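Local coordinates for protein peroxidase (Cellulomonas bogoriensis 69B4 = DSM 16987, PDB 6QZO) that binds heme b and probably works as a DyP-type peroxidase, oxidising its substrates with hydrogen peroxide, at residues Q37-A49 with E302-E314. Sequence-based numbering, arbitrary orientation.
Sequences QAGIVTPPPSFIA and EETFLRRAYNYDE. With HEM (protoporphyrin IX containing Fe), chain I.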
# COMPACT_ATOMS: atom_id res chain seq x y z
N GLN A 37 -17.50 11.32 -15.62
CA GLN A 37 -16.90 10.11 -15.00
C GLN A 37 -16.80 10.36 -13.49
O GLN A 37 -16.57 11.51 -13.10
CB GLN A 37 -15.51 9.81 -15.57
CG GLN A 37 -15.52 9.29 -17.01
CD GLN A 37 -14.21 8.68 -17.42
OE1 GLN A 37 -13.87 7.57 -17.01
NE2 GLN A 37 -13.46 9.40 -18.24
N ALA A 38 -17.00 9.33 -12.67
CA ALA A 38 -16.77 9.39 -11.21
C ALA A 38 -15.26 9.37 -10.98
O ALA A 38 -14.52 9.06 -11.94
CB ALA A 38 -17.46 8.24 -10.54
N GLY A 39 -14.81 9.71 -9.77
CA GLY A 39 -13.40 9.61 -9.37
C GLY A 39 -12.66 10.91 -9.60
O GLY A 39 -11.42 10.90 -9.50
N ILE A 40 -13.40 11.99 -9.88
CA ILE A 40 -12.85 13.35 -10.13
C ILE A 40 -13.38 14.29 -9.05
O ILE A 40 -12.54 14.77 -8.24
CB ILE A 40 -13.16 13.81 -11.56
CG1 ILE A 40 -12.58 12.82 -12.58
CG2 ILE A 40 -12.63 15.21 -11.81
CD1 ILE A 40 -13.19 12.94 -13.97
N VAL A 41 -14.69 14.53 -9.01
CA VAL A 41 -15.32 15.38 -7.95
C VAL A 41 -15.81 14.48 -6.81
O VAL A 41 -16.12 15.01 -5.73
CB VAL A 41 -16.43 16.29 -8.52
CG1 VAL A 41 -17.35 16.88 -7.47
CG2 VAL A 41 -15.76 17.39 -9.33
N THR A 42 -15.87 13.17 -7.04
CA THR A 42 -16.13 12.17 -5.97
C THR A 42 -15.17 12.45 -4.81
O THR A 42 -13.95 12.53 -5.05
CB THR A 42 -15.94 10.74 -6.48
OG1 THR A 42 -16.64 10.65 -7.73
CG2 THR A 42 -16.42 9.69 -5.49
N PRO A 43 -15.66 12.60 -3.56
CA PRO A 43 -14.78 12.80 -2.41
C PRO A 43 -13.69 11.74 -2.44
O PRO A 43 -13.98 10.55 -2.65
CB PRO A 43 -15.71 12.67 -1.19
CG PRO A 43 -17.11 12.96 -1.71
CD PRO A 43 -17.08 12.53 -3.17
N PRO A 44 -12.39 12.11 -2.34
CA PRO A 44 -11.32 11.12 -2.47
C PRO A 44 -11.35 10.06 -1.37
O PRO A 44 -11.38 10.38 -0.19
CB PRO A 44 -10.04 11.98 -2.44
CG PRO A 44 -10.50 13.35 -2.86
CD PRO A 44 -11.89 13.48 -2.28
N PRO A 45 -11.40 8.77 -1.74
CA PRO A 45 -11.32 7.68 -0.76
C PRO A 45 -9.85 7.37 -0.42
O PRO A 45 -8.97 8.01 -0.96
CB PRO A 45 -11.98 6.54 -1.54
CG PRO A 45 -11.49 6.76 -2.94
CD PRO A 45 -11.52 8.26 -3.12
N SER A 46 -9.62 6.37 0.43
CA SER A 46 -8.32 6.12 1.10
C SER A 46 -7.22 5.74 0.10
O SER A 46 -6.06 6.15 0.35
CB SER A 46 -8.49 5.08 2.17
OG SER A 46 -9.33 5.55 3.20
N PHE A 47 -7.52 4.99 -0.96
CA PHE A 47 -6.46 4.39 -1.81
C PHE A 47 -6.66 4.70 -3.30
O PHE A 47 -7.81 4.91 -3.73
CB PHE A 47 -6.36 2.89 -1.56
CG PHE A 47 -6.28 2.58 -0.09
CD1 PHE A 47 -5.20 3.03 0.66
CD2 PHE A 47 -7.31 1.94 0.57
CE1 PHE A 47 -5.13 2.80 2.02
CE2 PHE A 47 -7.24 1.70 1.93
CZ PHE A 47 -6.15 2.13 2.66
N ILE A 48 -5.53 4.69 -4.02
CA ILE A 48 -5.43 4.95 -5.48
C ILE A 48 -4.37 4.04 -6.10
O ILE A 48 -3.30 3.84 -5.49
CB ILE A 48 -5.07 6.42 -5.78
CG1 ILE A 48 -5.23 6.73 -7.26
CG2 ILE A 48 -3.67 6.78 -5.28
CD1 ILE A 48 -5.36 8.21 -7.55
N ALA A 49 -4.66 3.53 -7.30
CA ALA A 49 -3.66 2.95 -8.22
C ALA A 49 -3.91 3.59 -9.58
O ALA A 49 -5.03 3.45 -10.08
CB ALA A 49 -3.79 1.45 -8.27
N GLU A 302 -8.28 31.64 -14.45
CA GLU A 302 -8.20 30.29 -15.06
C GLU A 302 -6.97 29.51 -14.56
O GLU A 302 -6.95 28.29 -14.78
CB GLU A 302 -8.27 30.37 -16.60
CG GLU A 302 -7.10 31.06 -17.27
CD GLU A 302 -7.13 32.56 -17.42
OE1 GLU A 302 -8.20 33.16 -17.11
OE2 GLU A 302 -6.08 33.12 -17.84
N GLU A 303 -6.03 30.17 -13.87
CA GLU A 303 -4.77 29.54 -13.38
C GLU A 303 -5.02 28.79 -12.06
O GLU A 303 -4.34 29.07 -11.06
CB GLU A 303 -3.68 30.61 -13.22
CG GLU A 303 -3.21 31.18 -14.54
CD GLU A 303 -2.05 32.15 -14.39
OE1 GLU A 303 -1.77 32.55 -13.24
OE2 GLU A 303 -1.41 32.49 -15.42
N THR A 304 -5.94 27.83 -12.09
CA THR A 304 -6.39 26.99 -10.96
C THR A 304 -6.77 25.62 -11.52
O THR A 304 -6.94 25.50 -12.75
CB THR A 304 -7.51 27.69 -10.19
OG1 THR A 304 -7.79 26.99 -8.98
CG2 THR A 304 -8.78 27.81 -11.00
N PHE A 305 -6.86 24.61 -10.66
CA PHE A 305 -7.17 23.21 -11.06
C PHE A 305 -7.56 22.43 -9.80
O PHE A 305 -7.20 22.86 -8.68
CB PHE A 305 -5.97 22.59 -11.79
CG PHE A 305 -4.63 22.99 -11.23
CD1 PHE A 305 -4.10 22.36 -10.12
CD2 PHE A 305 -3.93 24.05 -11.80
CE1 PHE A 305 -2.89 22.77 -9.59
CE2 PHE A 305 -2.72 24.45 -11.27
CZ PHE A 305 -2.20 23.81 -10.16
N LEU A 306 -8.32 21.35 -9.99
CA LEU A 306 -8.71 20.42 -8.90
C LEU A 306 -7.51 19.51 -8.60
O LEU A 306 -7.27 18.56 -9.37
CB LEU A 306 -9.93 19.61 -9.32
CG LEU A 306 -10.51 18.68 -8.25
CD1 LEU A 306 -10.89 19.46 -6.99
CD2 LEU A 306 -11.68 17.89 -8.79
N ARG A 307 -6.80 19.81 -7.52
CA ARG A 307 -5.76 18.89 -6.99
C ARG A 307 -6.50 17.74 -6.31
O ARG A 307 -7.48 18.01 -5.60
CB ARG A 307 -4.81 19.62 -6.04
CG ARG A 307 -3.95 20.64 -6.74
CD ARG A 307 -3.11 21.43 -5.75
NE ARG A 307 -3.94 22.28 -4.92
CZ ARG A 307 -3.77 22.52 -3.62
NH1 ARG A 307 -2.78 21.96 -2.95
NH2 ARG A 307 -4.58 23.35 -2.99
N ARG A 308 -6.05 16.51 -6.57
CA ARG A 308 -6.63 15.28 -5.99
C ARG A 308 -5.47 14.34 -5.67
O ARG A 308 -5.42 13.23 -6.25
CB ARG A 308 -7.67 14.71 -6.96
CG ARG A 308 -8.77 13.92 -6.27
CD ARG A 308 -9.77 13.44 -7.27
NE ARG A 308 -10.82 12.61 -6.72
CZ ARG A 308 -10.71 11.33 -6.43
NH1 ARG A 308 -9.53 10.74 -6.46
NH2 ARG A 308 -11.79 10.63 -6.13
N ALA A 309 -4.55 14.81 -4.83
CA ALA A 309 -3.24 14.18 -4.58
C ALA A 309 -3.34 13.06 -3.52
O ALA A 309 -4.28 13.06 -2.69
CB ALA A 309 -2.22 15.22 -4.19
N TYR A 310 -2.40 12.13 -3.59
CA TYR A 310 -2.25 10.97 -2.69
C TYR A 310 -0.78 10.88 -2.26
O TYR A 310 0.08 11.34 -3.01
CB TYR A 310 -2.72 9.71 -3.42
CG TYR A 310 -4.21 9.51 -3.42
CD1 TYR A 310 -5.04 10.18 -4.31
CD2 TYR A 310 -4.81 8.68 -2.49
CE1 TYR A 310 -6.42 10.02 -4.28
CE2 TYR A 310 -6.18 8.50 -2.46
CZ TYR A 310 -6.98 9.16 -3.35
OH TYR A 310 -8.33 8.95 -3.28
N ASN A 311 -0.52 10.32 -1.09
CA ASN A 311 0.87 10.04 -0.61
C ASN A 311 1.37 8.77 -1.31
O ASN A 311 0.57 7.84 -1.47
CB ASN A 311 0.92 9.82 0.91
CG ASN A 311 0.36 11.00 1.67
OD1 ASN A 311 0.66 12.15 1.32
ND2 ASN A 311 -0.47 10.72 2.66
N TYR A 312 2.65 8.73 -1.66
CA TYR A 312 3.32 7.47 -2.04
C TYR A 312 4.50 7.25 -1.09
O TYR A 312 5.14 8.20 -0.65
CB TYR A 312 3.67 7.44 -3.53
CG TYR A 312 4.92 8.14 -3.97
CD1 TYR A 312 6.16 7.55 -3.83
CD2 TYR A 312 4.85 9.36 -4.64
CE1 TYR A 312 7.32 8.19 -4.27
CE2 TYR A 312 5.99 9.99 -5.10
CZ TYR A 312 7.23 9.40 -4.92
OH TYR A 312 8.36 10.03 -5.38
N ASP A 313 4.72 5.99 -0.77
CA ASP A 313 5.74 5.50 0.18
C ASP A 313 6.16 4.12 -0.30
O ASP A 313 5.37 3.21 -0.11
CB ASP A 313 5.20 5.52 1.61
CG ASP A 313 6.27 5.29 2.66
OD1 ASP A 313 7.31 5.92 2.52
OD2 ASP A 313 6.06 4.47 3.59
N GLU A 314 7.30 4.01 -0.97
CA GLU A 314 7.75 2.74 -1.60
C GLU A 314 8.82 2.08 -0.73
O GLU A 314 9.46 2.80 0.03
CB GLU A 314 8.32 2.99 -3.01
CG GLU A 314 7.30 3.55 -3.97
CD GLU A 314 5.99 2.78 -4.04
OE1 GLU A 314 5.98 1.54 -3.93
OE2 GLU A 314 4.97 3.43 -4.18
CHA HEM I . -0.83 24.44 -2.06
CHB HEM I . 2.32 21.01 -0.84
CHC HEM I . 3.55 20.51 -5.49
CHD HEM I . 0.11 23.64 -6.75
C1A HEM I . -0.06 23.57 -1.34
C2A HEM I . -0.01 23.52 0.08
C3A HEM I . 0.89 22.56 0.42
C4A HEM I . 1.37 22.00 -0.78
CMA HEM I . 1.31 22.14 1.81
CAA HEM I . -0.77 24.42 1.05
CBA HEM I . -2.14 23.87 1.45
CGA HEM I . -3.08 23.99 0.30
O1A HEM I . -3.18 23.00 -0.47
O2A HEM I . -3.72 25.07 0.12
C1B HEM I . 2.92 20.60 -2.03
C2B HEM I . 3.94 19.61 -2.04
C3B HEM I . 4.31 19.46 -3.36
C4B HEM I . 3.47 20.40 -4.11
CMB HEM I . 4.49 18.86 -0.83
CAB HEM I . 5.26 18.53 -4.00
CBB HEM I . 5.79 17.48 -3.38
C1C HEM I . 2.72 21.30 -6.25
C2C HEM I . 2.79 21.40 -7.64
C3C HEM I . 1.83 22.29 -8.04
C4C HEM I . 1.15 22.74 -6.85
CMC HEM I . 3.73 20.69 -8.58
CAC HEM I . 1.73 22.52 -9.51
CBC HEM I . 0.88 23.32 -10.10
C1D HEM I . -0.42 24.11 -5.53
C2D HEM I . -1.51 25.11 -5.48
C3D HEM I . -1.76 25.34 -4.18
C4D HEM I . -0.82 24.47 -3.45
CMD HEM I . -2.23 25.81 -6.61
CAD HEM I . -2.81 26.31 -3.61
CBD HEM I . -2.20 27.72 -3.42
CGD HEM I . -3.16 28.78 -2.90
O1D HEM I . -3.97 29.34 -3.68
O2D HEM I . -3.15 29.16 -1.70
NA HEM I . 0.79 22.63 -1.85
NB HEM I . 2.67 21.04 -3.26
NC HEM I . 1.74 22.12 -5.77
ND HEM I . -0.05 23.77 -4.29
FE HEM I . 1.27 22.52 -3.77
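Arg308 pushes its guanidinium into the loop 39-45, so that the flat group lies between Gly39 O, 3.1 Å above one face, and Pro44 CA over the opposite face. CG lies anti to the backbone N (chi1 -152°) and the chain runs extended to NE, which carries the guanidinium across to the loop, where NH2 donates to Thr42 O at 3.1 Å, from above that carbonyl's plane. The loop has its own brace, a nearly straight hydrogen bond from Gly39 N to Thr42 OG1. Beside Arg308, Leu306 CD2 meets Ile40 O at 3.3 Å, with Ile40 CG2 and Val41 CG2 farther off.

Tyr310 points the same way from its strand. Its hydroxyl donates to Pro45 O at 2.6 Å, while Ile48 CG2 sits over the ring face but offset toward CG, a CH-pi contact 3.7 Å from the centroid. NH1 of Arg308 lies at the ring's edge. These residues join the two halves of the DyP fold, a pair of ferredoxin-like domains each with a four-stranded antiparallel sheet: strand 47-55 belongs to the N-terminal one, strand 306-314 to the heme-binding C-terminal one. A leucine in place of Tyr310 would probably leave Pro45 O without this donor and Ile48 without a flat surface to lie on. Facing the other way, Arg307 lays one face of its guanidinium over heme C3D and donates from NH1 and NH2 to heme O1A, at 2.7 Å and 2.9 Å; Glu201 is a second partner for NH1.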